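Local structure of putative glutathionylspermidine synthase (Methylobacillus flagellatus, 3N6X) at residues 72-77 with 415-420; 174-179 with 464-469; 427-432 with 443-448. The protein is probably an ATP-dependent ligase of the circularly permuted ATP-grasp type, possibly a glutathionylspermidine synthase, though its actual substrates are not established. One frame throughout, in Å; residues are numbered along the deposited sequence.

Contact 1: 72-77 with 415-420; sequences FDVVPR and PTLVET
OD2 of Asp-73 takes a salt bridge from Lys-467 NZ and a weak hydrogen bond from Val-75 N, two residues further on in the same loop (3.3 Å), while OD1 of the same carboxylate reaches across to Leu-417. There the backbone N of Leu-417 donates to OD1 over 3.1 Å, with an N-H...O angle of 151°; it meets the oxygen on the syn side, 17° out of the carboxylate plane. CG of Asp-73 stands anti to its backbone N (chi1 -172°), which carries CG out toward the strand. The two oxygens are thus held by different groups, and this should restrain the rotation of the carboxylate. Glu-45 OE2, which accepts from Val-74 N, lies close to OD1; two such acids side by side would tend to raise each other's pKa, an effect that Lys-467 probably offsets in part.

The ammonium of Lys-467 also bonds Val-75 O and Pro-415 O, so that it ties the loop to the strand. Apolar atoms fill in around this polar centre. The methyl CG2 of Thr-416 lies against the carboxylate, 3.3 Å from Asp-73 OD1, whereas Thr-416 OG1 bonds back to Cys-414 O. Val-75 packs beside the bonded carbonyl, its CB 3.3 Å from Pro-415 O, and its CG1 comes to 4.2 Å from Pro-415 CB. CD1 of Leu-417 touches both valines, at 3.8 Å from Val-74 CG2 and 4.2 Å from Val-75 CG2.

Strand 413-418, which carries this side of the contact, pairs antiparallel with strand 423-435 in the large mixed sheet of the ATP-grasp fold. Segment 72-77 is the loop running into strand 77-79, which pairs parallel with strand 464-471, and Phe-72 at its start rests on helix 170-183.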
ATOM      1  N   PHE A  72      -3.990  18.033  -4.013  1.00 53.87           N
ATOM      2  CA  PHE A  72      -4.338  17.225  -5.170  1.00 53.30           C
ATOM      3  C   PHE A  72      -3.873  17.902  -6.454  1.00 53.37           C
ATOM      4  O   PHE A  72      -4.064  19.109  -6.618  1.00 53.71           O
ATOM      5  CB  PHE A  72      -5.854  16.964  -5.210  1.00 55.76           C
ATOM      6  CG  PHE A  72      -6.318  16.153  -6.397  1.00 58.22           C
ATOM      7  CD1 PHE A  72      -6.064  14.788  -6.471  1.00 61.27           C
ATOM      8  CD2 PHE A  72      -7.021  16.752  -7.437  1.00 61.64           C
ATOM      9  CE1 PHE A  72      -6.486  14.040  -7.574  1.00 62.67           C
ATOM     10  CE2 PHE A  72      -7.455  15.999  -8.536  1.00 64.70           C
ATOM     11  CZ  PHE A  72      -7.190  14.649  -8.594  1.00 62.55           C
ATOM     12  N   ASP A  73      -3.227  17.134  -7.343  1.00 46.41           N
ATOM     13  CA  ASP A  73      -2.789  17.616  -8.648  1.00 45.41           C
ATOM     14  C   ASP A  73      -3.727  17.043  -9.716  1.00 50.47           C
ATOM     15  O   ASP A  73      -4.072  15.855  -9.665  1.00 50.29           O
ATOM     16  CB  ASP A  73      -1.340  17.216  -8.924  1.00 46.33           C
ATOM     17  CG  ASP A  73      -0.772  17.842 -10.184  1.00 55.44           C
ATOM     18  OD1 ASP A  73      -0.528  19.076 -10.179  1.00 56.61           O
ATOM     19  OD2 ASP A  73      -0.501  17.094 -11.149  1.00 57.92           O
ATOM     20  N   VAL A  74      -4.162  17.893 -10.667  1.00 46.53           N
ATOM     21  CA  VAL A  74      -5.145  17.511 -11.694  1.00 45.45           C
ATOM     22  C   VAL A  74      -4.553  16.812 -12.921  1.00 49.01           C
ATOM     23  O   VAL A  74      -5.308  16.410 -13.813  1.00 50.76           O
ATOM     24  CB  VAL A  74      -6.121  18.670 -12.066  1.00 48.65           C
ATOM     25  CG1 VAL A  74      -6.861  19.184 -10.827  1.00 48.03           C
ATOM     26  CG2 VAL A  74      -5.392  19.811 -12.777  1.00 48.27           C
ATOM     27  N   VAL A  75      -3.221  16.650 -12.976  1.00 42.87           N
ATOM     28  CA  VAL A  75      -2.603  15.925 -14.093  1.00 41.65           C
ATOM     29  C   VAL A  75      -2.564  14.435 -13.733  1.00 46.74           C
ATOM     30  O   VAL A  75      -1.903  14.059 -12.759  1.00 47.18           O
ATOM     31  CB  VAL A  75      -1.207  16.467 -14.484  1.00 44.06           C
ATOM     32  CG1 VAL A  75      -0.727  15.837 -15.793  1.00 42.80           C
ATOM     33  CG2 VAL A  75      -1.219  17.992 -14.587  1.00 43.74           C
ATOM     34  N   PRO A  76      -3.360  13.579 -14.422  1.00 41.69           N
ATOM     35  CA  PRO A  76      -3.398  12.167 -14.034  1.00 40.89           C
ATOM     36  C   PRO A  76      -2.115  11.420 -14.367  1.00 44.50           C
ATOM     37  O   PRO A  76      -1.367  11.809 -15.273  1.00 43.78           O
ATOM     38  CB  PRO A  76      -4.580  11.615 -14.832  1.00 42.47           C
ATOM     39  CG  PRO A  76      -4.648  12.484 -16.042  1.00 46.91           C
ATOM     40  CD  PRO A  76      -4.248  13.851 -15.574  1.00 42.65           C
ATOM     41  N   ARG A  77      -1.877  10.331 -13.645  1.00 39.83           N
ATOM     42  CA  ARG A  77      -0.792   9.416 -13.924  1.00 38.56           C
ATOM     43  C   ARG A  77      -1.402   8.364 -14.854  1.00 41.16           C
ATOM     44  O   ARG A  77      -2.251   7.589 -14.423  1.00 40.84           O
ATOM     45  CB  ARG A  77      -0.290   8.790 -12.599  1.00 38.35           C
ATOM     46  CG  ARG A  77       0.714   7.683 -12.766  1.00 47.82           C
ATOM     47  CD  ARG A  77       2.112   8.230 -12.907  1.00 54.62           C
ATOM     48  NE  ARG A  77       3.092   7.167 -13.097  1.00 63.84           N
ATOM     49  CZ  ARG A  77       3.650   6.481 -12.104  1.00 76.12           C
ATOM     50  NH1 ARG A  77       3.300   6.719 -10.843  1.00 63.42           N
ATOM     51  NH2 ARG A  77       4.545   5.536 -12.363  1.00 58.42           N
ATOM     52  N   PRO A 415       4.272  14.936 -15.119  1.00 64.94           N
ATOM     53  CA  PRO A 415       3.961  16.372 -15.245  1.00 64.06           C
ATOM     54  C   PRO A 415       3.032  16.836 -14.152  1.00 66.58           C
ATOM     55  O   PRO A 415       2.032  16.190 -13.873  1.00 64.98           O
ATOM     56  CB  PRO A 415       3.318  16.469 -16.620  1.00 65.96           C
ATOM     57  CG  PRO A 415       3.880  15.336 -17.359  1.00 70.85           C
ATOM     58  CD  PRO A 415       3.994  14.223 -16.377  1.00 66.58           C
ATOM     59  N   THR A 416       3.446  17.867 -13.442  1.00 64.71           N
ATOM     60  CA  THR A 416       2.737  18.374 -12.284  1.00 65.23           C
ATOM     61  C   THR A 416       2.692  19.885 -12.368  1.00 73.26           C
ATOM     62  O   THR A 416       3.686  20.515 -12.755  1.00 73.27           O
ATOM     63  CB  THR A 416       3.457  17.892 -11.004  1.00 67.28           C
ATOM     64  OG1 THR A 416       3.787  16.509 -11.142  1.00 63.56           O
ATOM     65  CG2 THR A 416       2.633  18.104  -9.742  1.00 63.76           C
ATOM     66  N   LEU A 417       1.545  20.476 -12.015  1.00 72.18           N
ATOM     67  CA  LEU A 417       1.392  21.922 -12.039  1.00 73.13           C
ATOM     68  C   LEU A 417       2.101  22.569 -10.852  1.00 79.10           C
ATOM     69  O   LEU A 417       1.701  22.373  -9.699  1.00 78.97           O
ATOM     70  CB  LEU A 417      -0.092  22.324 -12.093  1.00 73.24           C
ATOM     71  CG  LEU A 417      -0.766  22.146 -13.451  1.00 78.05           C
ATOM     72  CD1 LEU A 417      -2.221  21.828 -13.289  1.00 78.50           C
ATOM     73  CD2 LEU A 417      -0.587  23.376 -14.317  1.00 80.38           C
ATOM     74  N   VAL A 418       3.199  23.286 -11.139  1.00 76.64           N
ATOM     75  CA  VAL A 418       4.012  23.998 -10.139  1.00 76.63           C
ATOM     76  C   VAL A 418       3.968  25.530 -10.407  1.00 80.60           C
ATOM     77  O   VAL A 418       3.301  25.958 -11.352  1.00 79.61           O
ATOM     78  CB  VAL A 418       5.469  23.446 -10.069  1.00 80.47           C
ATOM     79  CG1 VAL A 418       5.479  21.972  -9.664  1.00 80.12           C
ATOM     80  CG2 VAL A 418       6.204  23.652 -11.391  1.00 80.31           C
ATOM     81  N   GLU A 419       4.648  26.343  -9.556  1.00 78.37           N
ATOM     82  CA  GLU A 419       4.678  27.814  -9.672  1.00 78.78           C
ATOM     83  C   GLU A 419       5.074  28.312 -11.083  1.00 84.44           C
ATOM     84  O   GLU A 419       4.392  29.174 -11.640  1.00 84.23           O
ATOM     85  CB  GLU A 419       5.597  28.428  -8.603  1.00 80.05           C
ATOM     86  N   THR A 420       6.146  27.734 -11.668  1.00 82.11           N
ATOM     87  CA  THR A 420       6.647  28.104 -13.007  1.00 82.31           C
ATOM     88  C   THR A 420       5.765  27.576 -14.168  1.00 85.92           C
ATOM     89  O   THR A 420       5.872  28.070 -15.295  1.00 85.88           O
ATOM     90  CB  THR A 420       8.128  27.685 -13.173  1.00 92.48           C
ATOM     91  OG1 THR A 420       8.264  26.290 -12.875  1.00 93.21           O
ATOM     92  CG2 THR A 420       9.074  28.509 -12.300  1.00 90.95           C
TER

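Contact 2: 174-179 with 464-469; sequences LENRKM and GGTKDT
Arg-177 and Asp-468 form a side-on salt bridge where helix 170-183 packs against strand 464-471 of the large mixed sheet in this ATP-grasp fold. NE of Arg-177 donates to Asp-468 OD2 at 3.0 Å, nearly straight at 161°, using the syn lone pair of that oxygen and keeping close to the guanidinium plane. NH2 of Arg-177 donates to the other oxygen, OD1 of Asp-468, at 3.3 Å. The fit is skewed, since the guanidinium and carboxylate planes stand 43° apart. The arginine reaches this position by bending at chi2, which turns CD, and again at chi3 (47°), which turns NE back toward the strand.

Both groups have further partners. Asp-468 OD2 also accepts from Trp-470 NE1, and Arg-177 NH1 donates to Ala-194 O and to a bound glycerol, probably from the crystallisation liquor. The carbonyl oxygen of Thr-469 lies 2.8 Å from Arg-177 NH2, at the edge of the guanidinium; the Thr-469 hydroxyl OG1 is hydrogen-bonded to Ala-445 O.

One residue earlier on the helix, Asn-176 turns its amide to the preceding part of the strand. Its ND2 makes two weak hydrogen bonds, one to Thr-466 OG1 at 3.3 Å and one to Lys-467 O at 3.4 Å, and also donates to a water. With two hydrogens for three acceptors, the amide probably gives one to Thr-466 OG1 and shares the other between Lys-467 O and the water. That water, 3.2 Å from Asn-176 ND2, completes a small bridge by lying 2.6 Å from Lys-467 O.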
ATOM      1  N   LEU A 174     -10.336   6.133  -4.707  1.00 33.80           N
ATOM      2  CA  LEU A 174     -11.735   6.239  -5.107  1.00 33.59           C
ATOM      3  C   LEU A 174     -12.206   7.680  -5.240  1.00 38.22           C
ATOM      4  O   LEU A 174     -12.806   8.026  -6.257  1.00 38.35           O
ATOM      5  CB  LEU A 174     -12.642   5.425  -4.167  1.00 33.11           C
ATOM      6  CG  LEU A 174     -12.365   3.914  -4.163  1.00 37.20           C
ATOM      7  CD1 LEU A 174     -13.124   3.217  -3.052  1.00 37.79           C
ATOM      8  CD2 LEU A 174     -12.683   3.285  -5.514  1.00 37.98           C
ATOM      9  N   GLU A 175     -11.833   8.548  -4.277  1.00 35.57           N
ATOM     10  CA  GLU A 175     -12.218   9.967  -4.285  1.00 35.54           C
ATOM     11  C   GLU A 175     -11.510  10.778  -5.342  1.00 39.88           C
ATOM     12  O   GLU A 175     -12.088  11.730  -5.856  1.00 40.56           O
ATOM     13  CB  GLU A 175     -12.036  10.607  -2.889  1.00 36.98           C
ATOM     14  CG  GLU A 175     -13.136  10.211  -1.900  1.00 50.84           C
ATOM     15  CD  GLU A 175     -14.567  10.403  -2.398  1.00 74.95           C
ATOM     16  OE1 GLU A 175     -14.883  11.501  -2.920  1.00 56.31           O
ATOM     17  OE2 GLU A 175     -15.360   9.440  -2.294  1.00 71.24           O
ATOM     18  N   ASN A 176     -10.264  10.419  -5.679  1.00 35.74           N
ATOM     19  CA  ASN A 176      -9.534  11.150  -6.710  1.00 35.61           C
ATOM     20  C   ASN A 176     -10.166  10.936  -8.064  1.00 39.45           C
ATOM     21  O   ASN A 176     -10.241  11.876  -8.848  1.00 39.88           O
ATOM     22  CB  ASN A 176      -8.050  10.779  -6.729  1.00 33.56           C
ATOM     23  CG  ASN A 176      -7.283  11.310  -5.553  1.00 45.24           C
ATOM     24  OD1 ASN A 176      -7.773  12.143  -4.785  1.00 36.57           O
ATOM     25  ND2 ASN A 176      -6.082  10.788  -5.345  1.00 39.08           N
ATOM     26  N   ARG A 177     -10.698   9.726  -8.318  1.00 35.56           N
ATOM     27  CA  ARG A 177     -11.392   9.452  -9.580  1.00 35.24           C
ATOM     28  C   ARG A 177     -12.689  10.278  -9.667  1.00 39.17           C
ATOM     29  O   ARG A 177     -12.945  10.921 -10.692  1.00 37.35           O
ATOM     30  CB  ARG A 177     -11.697   7.948  -9.748  1.00 29.85           C
ATOM     31  CG  ARG A 177     -12.565   7.642 -10.992  1.00 29.99           C
ATOM     32  CD  ARG A 177     -11.889   8.079 -12.307  1.00 32.34           C
ATOM     33  NE  ARG A 177     -10.489   7.639 -12.370  1.00 34.69           N
ATOM     34  CZ  ARG A 177     -10.110   6.410 -12.701  1.00 38.54           C
ATOM     35  NH1 ARG A 177     -11.010   5.512 -13.082  1.00 26.64           N
ATOM     36  NH2 ARG A 177      -8.834   6.076 -12.676  1.00 28.92           N
ATOM     37  N   LYS A 178     -13.494  10.251  -8.580  1.00 36.65           N
ATOM     38  CA  LYS A 178     -14.759  10.971  -8.461  1.00 36.97           C
ATOM     39  C   LYS A 178     -14.545  12.492  -8.681  1.00 43.80           C
ATOM     40  O   LYS A 178     -15.314  13.114  -9.401  1.00 43.94           O
ATOM     41  CB  LYS A 178     -15.383  10.685  -7.082  1.00 38.81           C
ATOM     42  CG  LYS A 178     -16.840  11.080  -6.961  1.00 57.53           C
ATOM     43  CD  LYS A 178     -17.370  10.865  -5.535  1.00 65.04           C
ATOM     44  CE  LYS A 178     -18.534  11.781  -5.219  1.00 68.85           C
ATOM     45  NZ  LYS A 178     -19.724  11.024  -4.737  1.00 76.02           N
HETATM   46  N   MSE A 179     -13.435  13.041  -8.141  1.00 42.89           N
HETATM   47  CA  MSE A 179     -13.031  14.452  -8.269  1.00 43.93           C
HETATM   48  C   MSE A 179     -12.717  14.821  -9.731  1.00 43.51           C
HETATM   49  O   MSE A 179     -13.181  15.859 -10.214  1.00 43.17           O
HETATM   50  CB  MSE A 179     -11.807  14.727  -7.360  1.00 48.40           C
HETATM   51  CG  MSE A 179     -11.205  16.131  -7.521  1.00 59.61           C
HETATM   52 SE   MSE A 179     -12.506  17.545  -7.131  0.75 72.46          SE
HETATM   53  CE  MSE A 179     -12.325  17.584  -5.283  1.00 69.51           C
ATOM     54  N   GLY A 464       3.995  16.604   0.139  1.00 78.36           N
ATOM     55  CA  GLY A 464       3.435  15.473  -0.591  1.00 76.55           C
ATOM     56  C   GLY A 464       1.975  15.646  -0.954  1.00 75.59           C
ATOM     57  O   GLY A 464       1.184  16.139  -0.145  1.00 75.72           O
ATOM     58  N   GLY A 465       1.622  15.227  -2.170  1.00 67.34           N
ATOM     59  CA  GLY A 465       0.251  15.291  -2.669  1.00 65.01           C
ATOM     60  C   GLY A 465      -0.190  14.027  -3.380  1.00 62.80           C
ATOM     61  O   GLY A 465       0.559  13.053  -3.430  1.00 61.87           O
ATOM     62  N   THR A 466      -1.425  14.020  -3.926  1.00 55.78           N
ATOM     63  CA  THR A 466      -1.931  12.864  -4.684  1.00 53.54           C
ATOM     64  C   THR A 466      -2.388  13.225  -6.090  1.00 53.82           C
ATOM     65  O   THR A 466      -2.613  14.399  -6.407  1.00 52.24           O
ATOM     66  CB  THR A 466      -3.021  12.097  -3.936  1.00 58.93           C
ATOM     67  OG1 THR A 466      -4.161  12.930  -3.784  1.00 61.76           O
ATOM     68  CG2 THR A 466      -2.554  11.559  -2.595  1.00 57.91           C
ATOM     69  N   LYS A 467      -2.505  12.198  -6.934  1.00 48.09           N
ATOM     70  CA  LYS A 467      -2.952  12.284  -8.316  1.00 45.73           C
ATOM     71  C   LYS A 467      -3.921  11.154  -8.553  1.00 47.35           C
ATOM     72  O   LYS A 467      -3.894  10.159  -7.823  1.00 47.88           O
ATOM     73  CB  LYS A 467      -1.761  12.105  -9.272  1.00 46.52           C
ATOM     74  CG  LYS A 467      -0.848  13.304  -9.386  1.00 45.56           C
ATOM     75  CD  LYS A 467       0.310  12.979 -10.293  1.00 48.94           C
ATOM     76  CE  LYS A 467       1.124  14.197 -10.649  1.00 59.46           C
ATOM     77  NZ  LYS A 467       0.672  14.800 -11.927  1.00 61.52           N
ATOM     78  N   ASP A 468      -4.734  11.263  -9.600  1.00 41.06           N
ATOM     79  CA  ASP A 468      -5.596  10.172 -10.039  1.00 39.21           C
ATOM     80  C   ASP A 468      -4.735   9.286 -10.936  1.00 39.84           C
ATOM     81  O   ASP A 468      -3.877   9.804 -11.648  1.00 41.00           O
ATOM     82  CB  ASP A 468      -6.790  10.735 -10.842  1.00 40.57           C
ATOM     83  CG  ASP A 468      -7.839   9.717 -11.268  1.00 39.59           C
ATOM     84  OD1 ASP A 468      -7.754   8.545 -10.820  1.00 38.05           O
ATOM     85  OD2 ASP A 468      -8.747  10.091 -12.039  1.00 39.77           O
ATOM     86  N   THR A 469      -4.919   7.965 -10.875  1.00 33.84           N
ATOM     87  CA  THR A 469      -4.177   7.037 -11.740  1.00 32.78           C
ATOM     88  C   THR A 469      -5.133   6.440 -12.746  1.00 35.52           C
ATOM     89  O   THR A 469      -6.112   5.778 -12.365  1.00 32.93           O
ATOM     90  CB  THR A 469      -3.453   5.938 -10.913  1.00 37.14           C
ATOM     91  OG1 THR A 469      -2.667   6.550  -9.903  1.00 34.25           O
ATOM     92  CG2 THR A 469      -2.570   5.032 -11.780  1.00 31.65           C
TER
HETATM   93  O   HOH W   1      -4.924   8.098  -6.569  1.00 54.30           O

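Contact 3: 427-432 with 443-448; sequences VDLRPF and PGALCR
A beta-hairpin of the ATP-grasp sheet, its returning arm interrupted between strands 439-441 and 446-450, brings strand 427-430 beside strand 446-448, antiparallel at 160°, with Asp-428 opposite Arg-448 and Arg-430 opposite Leu-446 as hydrogen-bonded pairs. Leu-429 and Cys-447 form the non-hydrogen-bonded pair between them. The shortest of the four backbone bonds runs from Arg-430 N to Leu-446 O, 2.8 Å; the return bond, Leu-446 N to Arg-430 O, is 3.1 Å.

On the face carrying Asp-428, Arg-448, Arg-430 and Leu-446, a salt bridge spans the strands. OD2 of Asp-428 lies over one face of the Arg-448 guanidinium, 2.6 Å from its NH2, with carboxylate and guanidinium planes 60° apart. A turn at chi3 (-74°) brings NE of Arg-448 back over the aspartate, 3.3 Å from Asp-428 OD1. Arg-430 NE makes a salt bridge with Asp-148 OD1, which is also in a long, weak ion pair with Arg-448 NH2 and so probably eases the repulsion between the arginines.

Past the Arg-430/Leu-446 pair, where Phe-432 N and Gly-444 O would be next to bond, a water bridges them instead, accepting from Phe-432 N and donating to Gly-444 O (2.7 Å). On the face of Leu-429 and Cys-447 the contact is apolar: Leu-429 CD1 is 4.1 Å from Cys-447 CB, and Leu-429 CG is 3.8 Å from Ala-445 CB.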
ATOM      1  N   VAL A 427       6.946  10.757  -8.541  1.00 47.75           N
ATOM      2  CA  VAL A 427       5.729  10.039  -8.127  1.00 46.64           C
ATOM      3  C   VAL A 427       6.030   8.602  -7.718  1.00 50.36           C
ATOM      4  O   VAL A 427       6.993   7.994  -8.210  1.00 49.55           O
ATOM      5  CB  VAL A 427       4.629  10.043  -9.241  1.00 49.24           C
ATOM      6  CG1 VAL A 427       3.993  11.418  -9.399  1.00 48.84           C
ATOM      7  CG2 VAL A 427       5.179   9.531 -10.574  1.00 48.43           C
ATOM      8  N   ASP A 428       5.130   8.017  -6.929  1.00 46.37           N
ATOM      9  CA  ASP A 428       5.140   6.591  -6.660  1.00 45.60           C
ATOM     10  C   ASP A 428       3.712   6.034  -6.811  1.00 49.16           C
ATOM     11  O   ASP A 428       2.756   6.816  -6.912  1.00 47.95           O
ATOM     12  CB  ASP A 428       5.811   6.245  -5.316  1.00 47.14           C
ATOM     13  CG  ASP A 428       4.956   6.384  -4.078  1.00 59.54           C
ATOM     14  OD1 ASP A 428       3.856   6.955  -4.178  1.00 60.44           O
ATOM     15  OD2 ASP A 428       5.403   5.944  -3.001  1.00 69.06           O
ATOM     16  N   LEU A 429       3.577   4.704  -6.891  1.00 44.63           N
ATOM     17  CA  LEU A 429       2.309   4.061  -7.185  1.00 43.48           C
ATOM     18  C   LEU A 429       1.977   2.950  -6.185  1.00 44.17           C
ATOM     19  O   LEU A 429       2.805   2.066  -5.946  1.00 44.25           O
ATOM     20  CB  LEU A 429       2.408   3.475  -8.612  1.00 44.22           C
ATOM     21  CG  LEU A 429       1.105   3.235  -9.347  1.00 50.38           C
ATOM     22  CD1 LEU A 429       0.479   4.557  -9.810  1.00 50.38           C
ATOM     23  CD2 LEU A 429       1.319   2.317 -10.528  1.00 53.31           C
ATOM     24  N   ARG A 430       0.755   2.962  -5.636  1.00 37.92           N
ATOM     25  CA  ARG A 430       0.310   1.888  -4.755  1.00 36.41           C
ATOM     26  C   ARG A 430      -0.981   1.187  -5.240  1.00 39.83           C
ATOM     27  O   ARG A 430      -2.080   1.600  -4.874  1.00 40.54           O
ATOM     28  CB  ARG A 430       0.182   2.344  -3.285  1.00 36.19           C
ATOM     29  CG  ARG A 430      -0.095   1.163  -2.325  1.00 45.00           C
ATOM     30  CD  ARG A 430      -0.548   1.599  -0.945  1.00 49.88           C
ATOM     31  NE  ARG A 430       0.584   1.802  -0.039  1.00 59.52           N
ATOM     32  CZ  ARG A 430       0.481   1.848   1.285  1.00 77.13           C
ATOM     33  NH1 ARG A 430      -0.699   1.691   1.873  1.00 71.06           N
ATOM     34  NH2 ARG A 430       1.557   2.048   2.032  1.00 63.49           N
ATOM     35  N   PRO A 431      -0.874   0.088  -6.017  1.00 35.77           N
ATOM     36  CA  PRO A 431      -2.075  -0.698  -6.317  1.00 35.03           C
ATOM     37  C   PRO A 431      -2.403  -1.640  -5.136  1.00 38.02           C
ATOM     38  O   PRO A 431      -1.572  -1.826  -4.238  1.00 37.23           O
ATOM     39  CB  PRO A 431      -1.686  -1.467  -7.581  1.00 37.25           C
ATOM     40  CG  PRO A 431      -0.200  -1.598  -7.519  1.00 41.87           C
ATOM     41  CD  PRO A 431       0.343  -0.543  -6.571  1.00 37.20           C
ATOM     42  N   PHE A 432      -3.610  -2.218  -5.130  1.00 33.12           N
ATOM     43  CA  PHE A 432      -4.066  -3.062  -4.035  1.00 32.57           C
ATOM     44  C   PHE A 432      -4.426  -4.438  -4.544  1.00 34.69           C
ATOM     45  O   PHE A 432      -5.371  -4.578  -5.305  1.00 35.73           O
ATOM     46  CB  PHE A 432      -5.271  -2.408  -3.319  1.00 34.80           C
ATOM     47  CG  PHE A 432      -4.954  -1.066  -2.691  1.00 36.79           C
ATOM     48  CD1 PHE A 432      -4.981   0.104  -3.453  1.00 38.93           C
ATOM     49  CD2 PHE A 432      -4.586  -0.975  -1.350  1.00 38.67           C
ATOM     50  CE1 PHE A 432      -4.646   1.337  -2.884  1.00 39.31           C
ATOM     51  CE2 PHE A 432      -4.257   0.261  -0.781  1.00 41.20           C
ATOM     52  CZ  PHE A 432      -4.286   1.407  -1.550  1.00 38.86           C
ATOM     53  N   PRO A 443      -8.397  -2.095 -11.680  1.00 35.46           N
ATOM     54  CA  PRO A 443      -7.456  -1.278 -12.480  1.00 35.16           C
ATOM     55  C   PRO A 443      -7.328   0.173 -12.001  1.00 38.90           C
ATOM     56  O   PRO A 443      -7.746   1.122 -12.682  1.00 38.07           O
ATOM     57  CB  PRO A 443      -8.013  -1.385 -13.900  1.00 36.68           C
ATOM     58  CG  PRO A 443      -9.461  -1.626 -13.707  1.00 41.19           C
ATOM     59  CD  PRO A 443      -9.614  -2.425 -12.448  1.00 36.72           C
ATOM     60  N   GLY A 444      -6.696   0.329 -10.856  1.00 35.72           N
ATOM     61  CA  GLY A 444      -6.441   1.625 -10.256  1.00 35.16           C
ATOM     62  C   GLY A 444      -5.361   1.545  -9.212  1.00 38.35           C
ATOM     63  O   GLY A 444      -4.967   0.451  -8.803  1.00 37.28           O
ATOM     64  N   ALA A 445      -4.897   2.699  -8.750  1.00 35.55           N
ATOM     65  CA  ALA A 445      -3.841   2.778  -7.753  1.00 35.62           C
ATOM     66  C   ALA A 445      -3.821   4.148  -7.101  1.00 42.67           C
ATOM     67  O   ALA A 445      -4.268   5.136  -7.700  1.00 42.81           O
ATOM     68  CB  ALA A 445      -2.482   2.505  -8.406  1.00 35.93           C
ATOM     69  N   LEU A 446      -3.265   4.225  -5.890  1.00 40.17           N
ATOM     70  CA  LEU A 446      -3.041   5.499  -5.257  1.00 40.05           C
ATOM     71  C   LEU A 446      -1.714   6.034  -5.792  1.00 44.06           C
ATOM     72  O   LEU A 446      -0.717   5.339  -5.740  1.00 44.20           O
ATOM     73  CB  LEU A 446      -2.984   5.351  -3.717  1.00 40.15           C
ATOM     74  CG  LEU A 446      -2.482   6.592  -2.934  1.00 43.70           C
ATOM     75  CD1 LEU A 446      -3.398   7.803  -3.154  1.00 42.98           C
ATOM     76  CD2 LEU A 446      -2.350   6.291  -1.467  1.00 44.88           C
ATOM     77  N   CYS A 447      -1.719   7.227  -6.363  1.00 41.85           N
ATOM     78  CA  CYS A 447      -0.492   7.842  -6.830  1.00 41.24           C
ATOM     79  C   CYS A 447      -0.154   9.025  -5.950  1.00 45.20           C
ATOM     80  O   CYS A 447      -1.001   9.883  -5.724  1.00 44.06           O
ATOM     81  CB  CYS A 447      -0.595   8.244  -8.294  1.00 41.07           C
ATOM     82  SG  CYS A 447       0.862   9.106  -8.925  1.00 44.77           S
ATOM     83  N   ARG A 448       1.062   9.041  -5.404  1.00 43.17           N
ATOM     84  CA  ARG A 448       1.538  10.118  -4.537  1.00 42.93           C
ATOM     85  C   ARG A 448       2.603  10.904  -5.255  1.00 48.95           C
ATOM     86  O   ARG A 448       3.400  10.324  -6.002  1.00 48.34           O
ATOM     87  CB  ARG A 448       2.070   9.564  -3.223  1.00 41.30           C
ATOM     88  CG  ARG A 448       0.986   8.975  -2.331  1.00 49.29           C
ATOM     89  CD  ARG A 448       1.574   8.417  -1.061  1.00 58.61           C
ATOM     90  NE  ARG A 448       2.279   7.152  -1.291  1.00 77.05           N
ATOM     91  CZ  ARG A 448       3.362   6.768  -0.619  1.00 95.05           C
ATOM     92  NH1 ARG A 448       3.877   7.547   0.327  1.00 83.20           N
ATOM     93  NH2 ARG A 448       3.928   5.597  -0.875  1.00 81.33           N
TER
HETATM   94  O   HOH W   2      -5.594  -1.570  -7.175  1.00 36.96           O

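Overall arrangement
From the N terminus, segment 72-77 comes first, and contact 1 closes a very long loop when strand 413-418 returns to it. Segment 174-179 falls inside that loop, but its partner 464-469 lies beyond, so contacts 1 and 2 cross. Contact 3 opens only after contact 1 has closed and is nested within the loop of contact 2. All three reach one mixed sheet: strand 413-418 leads into 423-435, and 446-450 into 464-471. Lys-467 on the last strand joins contacts 1 and 2 through its amine, while its backbone N bonds Cys-447 O of contact 3. N-terminal loop, helix 170-183 and C-terminal strands are thus tied together.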